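Local coordinates for transcriptional regulator, LacI family protein (Rhodococcus jostii, PDB 3K9C) that probably binds cis-regulatory DNA as a transcription factor of the LacI family, regulating the expression of target genes, at residues B[54-57]-B[58-62]; B[147-150]-B[151-155]; B[175-178]-B[179-183]. All coordinates share one frame; numbering follows the deposited sequence.

All three contacts lie within single helices that flank the two beta-sheets of a two-domain periplasmic-binding-protein-like fold, and each combines buried and exposed residues. Contact 1 is the first turns of helix 55-63, beside strands 13-20 and 42-49, about 40 Å between centres from contact 2. Contacts 2 and 3 are the last turns of helices 140-153 and 169-181; both pack on parallel strands 129-133 and 160-164, and the contact centres are 21 Å apart. Contact 1 meets the strands with aliphatic groups, while its glutamate carboxylate is hydrogen-bonded just past strand 67-73; contacts 2 and 3 use selenomethionine, beside an aromatic ring in one and against a leucine methyl in the other.

Contact 1 (B[54-57]-B[58-62]); sequences AEKV and AVQAL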
ATOM      1  N   ALA B  54     -11.604  -7.145 -11.848  1.00 21.25           N
ATOM      2  CA  ALA B  54     -11.023  -8.465 -12.090  1.00 22.21           C
ATOM      3  C   ALA B  54      -9.786  -8.449 -12.976  1.00 22.55           C
ATOM      4  O   ALA B  54      -9.653  -7.611 -13.879  1.00 20.35           O
ATOM      5  CB  ALA B  54     -12.077  -9.393 -12.693  1.00 21.95           C
ATOM      6  N   GLU B  55      -8.881  -9.384 -12.707  1.00 22.95           N
ATOM      7  CA  GLU B  55      -7.657  -9.493 -13.482  1.00 26.36           C
ATOM      8  C   GLU B  55      -7.982  -9.726 -14.951  1.00 26.62           C
ATOM      9  O   GLU B  55      -7.218  -9.338 -15.837  1.00 26.84           O
ATOM     10  CB  GLU B  55      -6.780 -10.625 -12.948  1.00 27.18           C
ATOM     11  CG  GLU B  55      -5.583 -10.917 -13.839  1.00 33.36           C
ATOM     12  CD  GLU B  55      -4.570 -11.819 -13.179  1.00 35.05           C
ATOM     13  OE1 GLU B  55      -4.995 -12.751 -12.460  1.00 35.47           O
ATOM     14  OE2 GLU B  55      -3.352 -11.599 -13.387  1.00 36.37           O
ATOM     15  N   LYS B  56      -9.121 -10.359 -15.207  1.00 27.38           N
ATOM     16  CA  LYS B  56      -9.556 -10.610 -16.573  1.00 28.91           C
ATOM     17  C   LYS B  56      -9.825  -9.260 -17.251  1.00 28.23           C
ATOM     18  O   LYS B  56      -9.451  -9.037 -18.403  1.00 27.22           O
ATOM     19  CB  LYS B  56     -10.832 -11.461 -16.560  1.00 32.46           C
ATOM     20  CG  LYS B  56     -11.301 -11.915 -17.930  1.00 37.67           C
ATOM     21  CD  LYS B  56     -12.612 -12.700 -17.836  1.00 43.77           C
ATOM     22  CE  LYS B  56     -13.777 -11.806 -17.408  1.00 47.09           C
ATOM     23  NZ  LYS B  56     -15.056 -12.563 -17.190  1.00 49.78           N
ATOM     24  N   VAL B  57     -10.474  -8.359 -16.520  1.00 26.74           N
ATOM     25  CA  VAL B  57     -10.797  -7.028 -17.040  1.00 25.70           C
ATOM     26  C   VAL B  57      -9.519  -6.217 -17.269  1.00 24.48           C
ATOM     27  O   VAL B  57      -9.385  -5.496 -18.261  1.00 23.37           O
ATOM     28  CB  VAL B  57     -11.711  -6.263 -16.054  1.00 26.34           C
ATOM     29  CG1 VAL B  57     -11.954  -4.840 -16.546  1.00 26.89           C
ATOM     30  CG2 VAL B  57     -13.036  -7.011 -15.889  1.00 25.20           C
ATOM     31  N   ALA B  58      -8.578  -6.346 -16.345  1.00 23.63           N
ATOM     32  CA  ALA B  58      -7.317  -5.632 -16.438  1.00 22.83           C
ATOM     33  C   ALA B  58      -6.517  -6.079 -17.667  1.00 23.75           C
ATOM     34  O   ALA B  58      -5.942  -5.246 -18.377  1.00 22.11           O
ATOM     35  CB  ALA B  58      -6.508  -5.861 -15.178  1.00 23.28           C
ATOM     36  N   VAL B  59      -6.476  -7.384 -17.919  1.00 23.29           N
ATOM     37  CA  VAL B  59      -5.720  -7.879 -19.062  1.00 26.77           C
ATOM     38  C   VAL B  59      -6.337  -7.426 -20.382  1.00 27.42           C
ATOM     39  O   VAL B  59      -5.619  -6.953 -21.261  1.00 27.96           O
ATOM     40  CB  VAL B  59      -5.592  -9.424 -19.061  1.00 27.30           C
ATOM     41  CG1 VAL B  59      -4.779  -9.875 -20.271  1.00 27.15           C
ATOM     42  CG2 VAL B  59      -4.915  -9.898 -17.767  1.00 27.78           C
ATOM     43  N   GLN B  60      -7.655  -7.552 -20.524  1.00 28.20           N
ATOM     44  CA  GLN B  60      -8.305  -7.124 -21.762  1.00 29.37           C
ATOM     45  C   GLN B  60      -7.975  -5.659 -22.008  1.00 30.44           C
ATOM     46  O   GLN B  60      -7.827  -5.229 -23.149  1.00 29.11           O
ATOM     47  CB  GLN B  60      -9.822  -7.302 -21.674  1.00 31.34           C
ATOM     48  CG  GLN B  60     -10.240  -8.694 -21.259  1.00 34.35           C
ATOM     49  CD  GLN B  60     -11.742  -8.862 -21.196  1.00 37.69           C
ATOM     50  OE1 GLN B  60     -12.478  -7.907 -20.931  1.00 38.78           O
ATOM     51  NE2 GLN B  60     -12.209 -10.092 -21.419  1.00 39.27           N
ATOM     52  N   ALA B  61      -7.859  -4.898 -20.924  1.00 30.62           N
ATOM     53  CA  ALA B  61      -7.528  -3.482 -21.013  1.00 30.97           C
ATOM     54  C   ALA B  61      -6.164  -3.297 -21.681  1.00 32.45           C
ATOM     55  O   ALA B  61      -5.982  -2.387 -22.492  1.00 32.46           O
ATOM     56  CB  ALA B  61      -7.517  -2.859 -19.629  1.00 30.97           C
ATOM     57  N   LEU B  62      -5.204  -4.148 -21.334  1.00 32.72           N
ATOM     58  CA  LEU B  62      -3.877  -4.061 -21.937  1.00 34.59           C
ATOM     59  C   LEU B  62      -3.948  -4.396 -23.418  1.00 34.87           C
ATOM     60  O   LEU B  62      -3.185  -3.860 -24.226  1.00 34.60           O
ATOM     61  CB  LEU B  62      -2.897  -5.035 -21.273  1.00 34.26           C
ATOM     62  CG  LEU B  62      -2.117  -4.590 -20.037  1.00 36.10           C
ATOM     63  CD1 LEU B  62      -1.174  -5.709 -19.610  1.00 35.78           C
ATOM     64  CD2 LEU B  62      -1.323  -3.329 -20.350  1.00 36.55           C
TER
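The first turns of helix 55-63, which crosses over between parallel strands 42-49 and 67-73, bring Glu55 alongside Val59 and Lys56 alongside Gln60. Ala54 occupies the N-cap position, and its carbonyl O opens the i to i+4 ladder by accepting the N-H of Ala58 at 3.0 Å. Val59 N to Glu55 O (3.0 Å), Gln60 N to Lys56 O (3.2 Å) and Ala61 N to Val57 O (3.1 Å) follow; the Gln60 bond is almost straight, with an angle of 171° at its hydrogen.

On the face turned to the sheet, CG of Glu55 lies 4.1 Å from CG2 of Val59, and the two side chains run the same way. This methyl stands beside the backbone N of Val59, which brings it to 3.1 Å from Glu55 O. Beyond CG the Glu55 chain is extended, and its carboxylate leaves the helix to take hydrogen bonds from Thr75 OG1 and Arg76 N, two grips that fix its rotation. Val18 touches Glu55 and Val59, while Val49 packs on Glu55 and Ala58.

The solvent-exposed face carries Lys56 and Gln60. Gln60 has CG anti to its carbonyl carbon (chi1 -53°), a setting that lays CG 3.0 Å from Lys56 O and lets the amide NE2 come alongside Lys56 CG at 4.0 Å. A largely aliphatic side against the strands, with Glu55 at its start, and a side carrying Lys56 and Gln60 outward make this an amphipathic connecting helix of the alpha/beta Rossmann-like layering found in periplasmic-binding-protein-like domains.

Contact 2 (B[147-150]-B[151-155]); sequences FLAA and MDRHG
Met151, present as selenomethionine, lies alongside Phe147 and sets its CG over the ring of that residue, one turn earlier in helix 140-153, the helix of the beta-alpha-beta unit formed with strands 129-133 and 160-164. From CB, 3.5 Å from Phe147 O, the chain turns to CG, which stands anti to the carbonyl carbon (chi1 -73°). CG is the atom that meets the ring: it sits over one face, displaced toward the rim, 3.6 Å from CZ, in a CH-pi contact. Bends at chi2 and chi3 then carry the chain past the ring. SE lies 4.8 Å from the centroid and 40° off the normal, an oblique Met-aromatic approach, and the CE methyl leads on away from residues 147-150. Around the pair, Ile129 touches both residues, Ala160 packs on Met151, and the Phe147 ring meets that of His131, all on the sheet side.

The helix ends in a Schellman motif, with Gly155 at positive phi as C-prime, Gly155 N bonded to Asp152 O and Leu156 N to Met151 O. Asp152 OD1 is held by Ser157 OG just beyond this turn. His154, the first residue to leave helical angles, supplies two N-H groups to one acceptor. Its backbone N reaches Ala150 O at 3.3 Å, and ND1 reaches the same oxygen at 3.0 Å from the opposite face of the carbonyl plane, with an angle of 174° at the hydrogen and the oxygen lying in the plane of the imidazole.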
ATOM      1  N   PHE B 147       8.455 -25.252   4.129  1.00 19.54           N
ATOM      2  CA  PHE B 147       8.479 -25.124   5.592  1.00 19.82           C
ATOM      3  C   PHE B 147       8.477 -26.486   6.290  1.00 20.09           C
ATOM      4  O   PHE B 147       9.252 -26.726   7.217  1.00 21.84           O
ATOM      5  CB  PHE B 147       7.268 -24.321   6.096  1.00 18.23           C
ATOM      6  CG  PHE B 147       7.169 -24.257   7.593  1.00 17.90           C
ATOM      7  CD1 PHE B 147       8.030 -23.445   8.326  1.00 16.63           C
ATOM      8  CD2 PHE B 147       6.262 -25.058   8.279  1.00 16.31           C
ATOM      9  CE1 PHE B 147       7.993 -23.437   9.726  1.00 17.45           C
ATOM     10  CE2 PHE B 147       6.218 -25.059   9.676  1.00 15.99           C
ATOM     11  CZ  PHE B 147       7.085 -24.250  10.399  1.00 18.14           C
ATOM     12  N   LEU B 148       7.574 -27.358   5.861  1.00 20.94           N
ATOM     13  CA  LEU B 148       7.465 -28.687   6.444  1.00 22.80           C
ATOM     14  C   LEU B 148       8.731 -29.507   6.176  1.00 23.33           C
ATOM     15  O   LEU B 148       9.197 -30.246   7.039  1.00 24.13           O
ATOM     16  CB  LEU B 148       6.229 -29.397   5.874  1.00 22.55           C
ATOM     17  CG  LEU B 148       4.894 -28.788   6.319  1.00 22.41           C
ATOM     18  CD1 LEU B 148       3.730 -29.389   5.535  1.00 22.77           C
ATOM     19  CD2 LEU B 148       4.724 -29.027   7.804  1.00 23.09           C
ATOM     20  N   ALA B 149       9.290 -29.363   4.980  1.00 23.42           N
ATOM     21  CA  ALA B 149      10.500 -30.096   4.628  1.00 24.87           C
ATOM     22  C   ALA B 149      11.655 -29.653   5.508  1.00 24.29           C
ATOM     23  O   ALA B 149      12.379 -30.481   6.061  1.00 25.23           O
ATOM     24  CB  ALA B 149      10.847 -29.871   3.165  1.00 24.39           C
ATOM     25  N   ALA B 150      11.829 -28.342   5.640  1.00 24.39           N
ATOM     26  CA  ALA B 150      12.911 -27.815   6.454  1.00 23.74           C
ATOM     27  C   ALA B 150      12.750 -28.234   7.911  1.00 23.72           C
ATOM     28  O   ALA B 150      13.729 -28.556   8.573  1.00 24.27           O
ATOM     29  CB  ALA B 150      12.964 -26.294   6.344  1.00 24.82           C
HETATM   30  N   MSE B 151      11.525 -28.223   8.427  1.00 24.02           N
HETATM   31  CA  MSE B 151      11.338 -28.622   9.819  1.00 24.66           C
HETATM   32  C   MSE B 151      11.728 -30.094   9.999  1.00 25.83           C
HETATM   33  O   MSE B 151      12.336 -30.478  11.001  1.00 23.12           O
HETATM   34  CB  MSE B 151       9.884 -28.397  10.261  1.00 24.90           C
HETATM   35  CG  MSE B 151       9.481 -26.932  10.465  1.00 23.32           C
HETATM   36 SE   MSE B 151      10.503 -26.104  11.898  1.00 30.75          SE
HETATM   37  CE  MSE B 151       9.493 -26.767  13.440  1.00 21.63           C
ATOM     38  N   ASP B 152      11.387 -30.906   9.006  1.00 27.99           N
ATOM     39  CA  ASP B 152      11.682 -32.328   9.040  1.00 32.34           C
ATOM     40  C   ASP B 152      13.191 -32.573   8.996  1.00 34.38           C
ATOM     41  O   ASP B 152      13.700 -33.478   9.658  1.00 35.44           O
ATOM     42  CB  ASP B 152      10.981 -33.025   7.868  1.00 32.28           C
ATOM     43  CG  ASP B 152      11.047 -34.542   7.957  1.00 35.64           C
ATOM     44  OD1 ASP B 152      11.035 -35.092   9.082  1.00 34.80           O
ATOM     45  OD2 ASP B 152      11.089 -35.183   6.889  1.00 37.06           O
ATOM     46  N   ARG B 153      13.903 -31.747   8.232  1.00 35.91           N
ATOM     47  CA  ARG B 153      15.353 -31.872   8.114  1.00 36.12           C
ATOM     48  C   ARG B 153      16.030 -31.621   9.460  1.00 35.57           C
ATOM     49  O   ARG B 153      17.115 -32.143   9.719  1.00 35.71           O
ATOM     50  CB  ARG B 153      15.897 -30.878   7.085  1.00 39.53           C
ATOM     51  CG  ARG B 153      16.740 -31.522   5.991  1.00 45.25           C
ATOM     52  CD  ARG B 153      17.551 -30.492   5.214  1.00 48.70           C
ATOM     53  NE  ARG B 153      16.718 -29.453   4.610  1.00 54.09           N
ATOM     54  CZ  ARG B 153      15.775 -29.677   3.699  1.00 56.03           C
ATOM     55  NH1 ARG B 153      15.529 -30.914   3.273  1.00 56.01           N
ATOM     56  NH2 ARG B 153      15.081 -28.660   3.205  1.00 55.63           N
ATOM     57  N   HIS B 154      15.397 -30.814  10.308  1.00 32.86           N
ATOM     58  CA  HIS B 154      15.950 -30.516  11.623  1.00 32.04           C
ATOM     59  C   HIS B 154      15.403 -31.439  12.706  1.00 31.36           C
ATOM     60  O   HIS B 154      15.683 -31.239  13.884  1.00 31.66           O
ATOM     61  CB  HIS B 154      15.668 -29.068  12.036  1.00 32.93           C
ATOM     62  CG  HIS B 154      16.501 -28.050  11.316  1.00 33.88           C
ATOM     63  ND1 HIS B 154      16.196 -27.594  10.053  1.00 33.60           N
ATOM     64  CD2 HIS B 154      17.632 -27.404  11.686  1.00 34.10           C
ATOM     65  CE1 HIS B 154      17.102 -26.709   9.673  1.00 33.09           C
ATOM     66  NE2 HIS B 154      17.985 -26.576  10.647  1.00 34.38           N
ATOM     67  N   GLY B 155      14.626 -32.443  12.308  1.00 31.13           N
ATOM     68  CA  GLY B 155      14.060 -33.373  13.274  1.00 30.79           C
ATOM     69  C   GLY B 155      12.961 -32.750  14.117  1.00 31.76           C
ATOM     70  O   GLY B 155      12.733 -33.154  15.262  1.00 32.52           O
TER

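Contact 3 (B[175-178]-B[179-183]); sequences GMHT and LLEMP
Gly175 meets Leu179 through its carbonyl: Gly175 O accepts the N-H of Leu179 at 3.0 Å, and Leu179 CG approaches the same oxygen to 3.1 Å. Leu179 CD1 also lies against this carbonyl.

Met176, a selenomethionine, follows. Its CG points anti to the backbone N (chi1 -170°), and bends at chi2 and chi3 bring the terminal CE to Leu179 CD1. The two side chains cross obliquely, and their methyl carbons are modelled 3.4 Å apart, a tight approach that goes with a nearly eclipsed chi3 of Met176 and is therefore doubtful in detail. Met176 CG also approaches CD1 of Leu180 more loosely, at 4.4 Å, while Met176 O receives Leu180 N.

Met176 and Leu179 belong to the inner side of helix 169-181, which covers the parallel sheet of a periplasmic-binding-protein-like alpha/beta domain; Leu180 is at its margin, beside Arg209. Leu179 rests on Ile132 of strand 129-133 and Val163 of strand 160-164, and Met176 packs on Val200 and Leu203 of the neighbouring helix 194-206.

His177 turns to the solvent side. Glu181 sets CG over one face of the imidazole, 4.2 Å from the His177 ring centroid in a CH-pi contact; a bend at chi2 then brings the carboxylate, its plane 31° from that of the ring, to where OE2 is 3.4 Å from His177 CE1. The same CG lies close to His177 O, which accepts the N-H of Glu181.

Thr178 sends OG1 back to a hydrogen bond with Glu174 O, one turn earlier. Its own carbonyl O takes two weak bonds: from Glu181 N, which it shares with His177 O, at 3.1 Å, and from Met182 N at 3.5 Å, while Met182 CG passes nearby on its way toward Thr161.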
ATOM      1  N   GLY B 175      -4.428 -16.034  12.374  1.00 25.29           N
ATOM      2  CA  GLY B 175      -3.547 -17.180  12.472  1.00 24.70           C
ATOM      3  C   GLY B 175      -2.745 -17.167  13.758  1.00 24.54           C
ATOM      4  O   GLY B 175      -2.547 -18.206  14.372  1.00 24.03           O
HETATM    5  N   MSE B 176      -2.283 -15.992  14.175  1.00 23.58           N
HETATM    6  CA  MSE B 176      -1.496 -15.893  15.399  1.00 26.24           C
HETATM    7  C   MSE B 176      -2.373 -16.189  16.611  1.00 28.54           C
HETATM    8  O   MSE B 176      -1.933 -16.828  17.570  1.00 27.55           O
HETATM    9  CB  MSE B 176      -0.864 -14.502  15.518  1.00 27.45           C
HETATM   10  CG  MSE B 176       0.180 -14.352  16.641  1.00 30.42           C
HETATM   11 SE   MSE B 176       1.716 -15.572  16.490  1.00 41.52          SE
HETATM   12  CE  MSE B 176       1.533 -16.066  14.656  1.00 37.70           C
ATOM     13  N   HIS B 177      -3.616 -15.720  16.553  1.00 30.18           N
ATOM     14  CA  HIS B 177      -4.573 -15.946  17.625  1.00 32.26           C
ATOM     15  C   HIS B 177      -4.760 -17.458  17.769  1.00 31.38           C
ATOM     16  O   HIS B 177      -4.658 -18.012  18.866  1.00 30.76           O
ATOM     17  CB  HIS B 177      -5.901 -15.279  17.272  1.00 36.66           C
ATOM     18  CG  HIS B 177      -7.006 -15.592  18.226  1.00 40.88           C
ATOM     19  ND1 HIS B 177      -6.947 -15.263  19.564  1.00 42.69           N
ATOM     20  CD2 HIS B 177      -8.189 -16.229  18.045  1.00 42.24           C
ATOM     21  CE1 HIS B 177      -8.046 -15.687  20.166  1.00 43.83           C
ATOM     22  NE2 HIS B 177      -8.814 -16.276  19.267  1.00 43.42           N
ATOM     23  N   THR B 178      -5.019 -18.121  16.647  1.00 29.15           N
ATOM     24  CA  THR B 178      -5.201 -19.570  16.634  1.00 29.53           C
ATOM     25  C   THR B 178      -3.998 -20.244  17.294  1.00 29.93           C
ATOM     26  O   THR B 178      -4.155 -21.093  18.171  1.00 31.23           O
ATOM     27  CB  THR B 178      -5.311 -20.111  15.193  1.00 29.92           C
ATOM     28  OG1 THR B 178      -6.384 -19.453  14.506  1.00 27.75           O
ATOM     29  CG2 THR B 178      -5.553 -21.601  15.207  1.00 29.29           C
ATOM     30  N   LEU B 179      -2.797 -19.850  16.870  1.00 28.71           N
ATOM     31  CA  LEU B 179      -1.561 -20.420  17.399  1.00 27.59           C
ATOM     32  C   LEU B 179      -1.403 -20.212  18.896  1.00 28.20           C
ATOM     33  O   LEU B 179      -0.896 -21.084  19.593  1.00 28.30           O
ATOM     34  CB  LEU B 179      -0.345 -19.838  16.659  1.00 22.17           C
ATOM     35  CG  LEU B 179      -0.301 -20.192  15.164  1.00 21.99           C
ATOM     36  CD1 LEU B 179       0.829 -19.435  14.448  1.00 14.77           C
ATOM     37  CD2 LEU B 179      -0.130 -21.703  15.025  1.00 18.66           C
ATOM     38  N   LEU B 180      -1.831 -19.058  19.395  1.00 30.83           N
ATOM     39  CA  LEU B 180      -1.716 -18.773  20.823  1.00 33.88           C
ATOM     40  C   LEU B 180      -2.661 -19.622  21.672  1.00 35.86           C
ATOM     41  O   LEU B 180      -2.389 -19.889  22.840  1.00 35.43           O
ATOM     42  CB  LEU B 180      -1.959 -17.285  21.089  1.00 33.33           C
ATOM     43  CG  LEU B 180      -0.800 -16.374  20.675  1.00 33.39           C
ATOM     44  CD1 LEU B 180      -1.195 -14.912  20.828  1.00 34.33           C
ATOM     45  CD2 LEU B 180       0.420 -16.699  21.535  1.00 31.38           C
ATOM     46  N   GLU B 181      -3.764 -20.052  21.070  1.00 39.54           N
ATOM     47  CA  GLU B 181      -4.758 -20.868  21.759  1.00 43.97           C
ATOM     48  C   GLU B 181      -4.300 -22.319  21.914  1.00 45.82           C
ATOM     49  O   GLU B 181      -4.856 -23.071  22.712  1.00 46.43           O
ATOM     50  CB  GLU B 181      -6.073 -20.845  20.976  1.00 45.60           C
ATOM     51  CG  GLU B 181      -6.628 -19.463  20.726  1.00 50.63           C
ATOM     52  CD  GLU B 181      -7.457 -18.956  21.883  1.00 53.77           C
ATOM     53  OE1 GLU B 181      -8.497 -19.587  22.174  1.00 55.17           O
ATOM     54  OE2 GLU B 181      -7.074 -17.933  22.497  1.00 55.54           O
HETATM   55  N   MSE B 182      -3.285 -22.707  21.147  1.00 47.07           N
HETATM   56  CA  MSE B 182      -2.776 -24.077  21.178  1.00 49.84           C
HETATM   57  C   MSE B 182      -2.247 -24.590  22.510  1.00 49.44           C
HETATM   58  O   MSE B 182      -1.813 -23.817  23.366  1.00 49.28           O
HETATM   59  CB  MSE B 182      -1.675 -24.253  20.145  1.00 53.39           C
HETATM   60  CG  MSE B 182      -2.140 -24.130  18.721  1.00 58.41           C
HETATM   61 SE   MSE B 182      -0.759 -24.791  17.585  1.00 67.89          SE
HETATM   62  CE  MSE B 182      -1.547 -26.511  17.163  1.00 61.65           C
ATOM     63  N   PRO B 183      -2.269 -25.923  22.691  1.00 48.93           N
ATOM     64  CA  PRO B 183      -1.789 -26.567  23.915  1.00 48.19           C
ATOM     65  C   PRO B 183      -0.342 -26.147  24.141  1.00 47.65           C
ATOM     66  O   PRO B 183       0.061 -25.835  25.260  1.00 47.33           O
ATOM     67  CB  PRO B 183      -1.914 -28.055  23.590  1.00 48.80           C
ATOM     68  CG  PRO B 183      -3.086 -28.094  22.658  1.00 49.86           C
ATOM     69  CD  PRO B 183      -2.804 -26.926  21.752  1.00 49.61           C
TER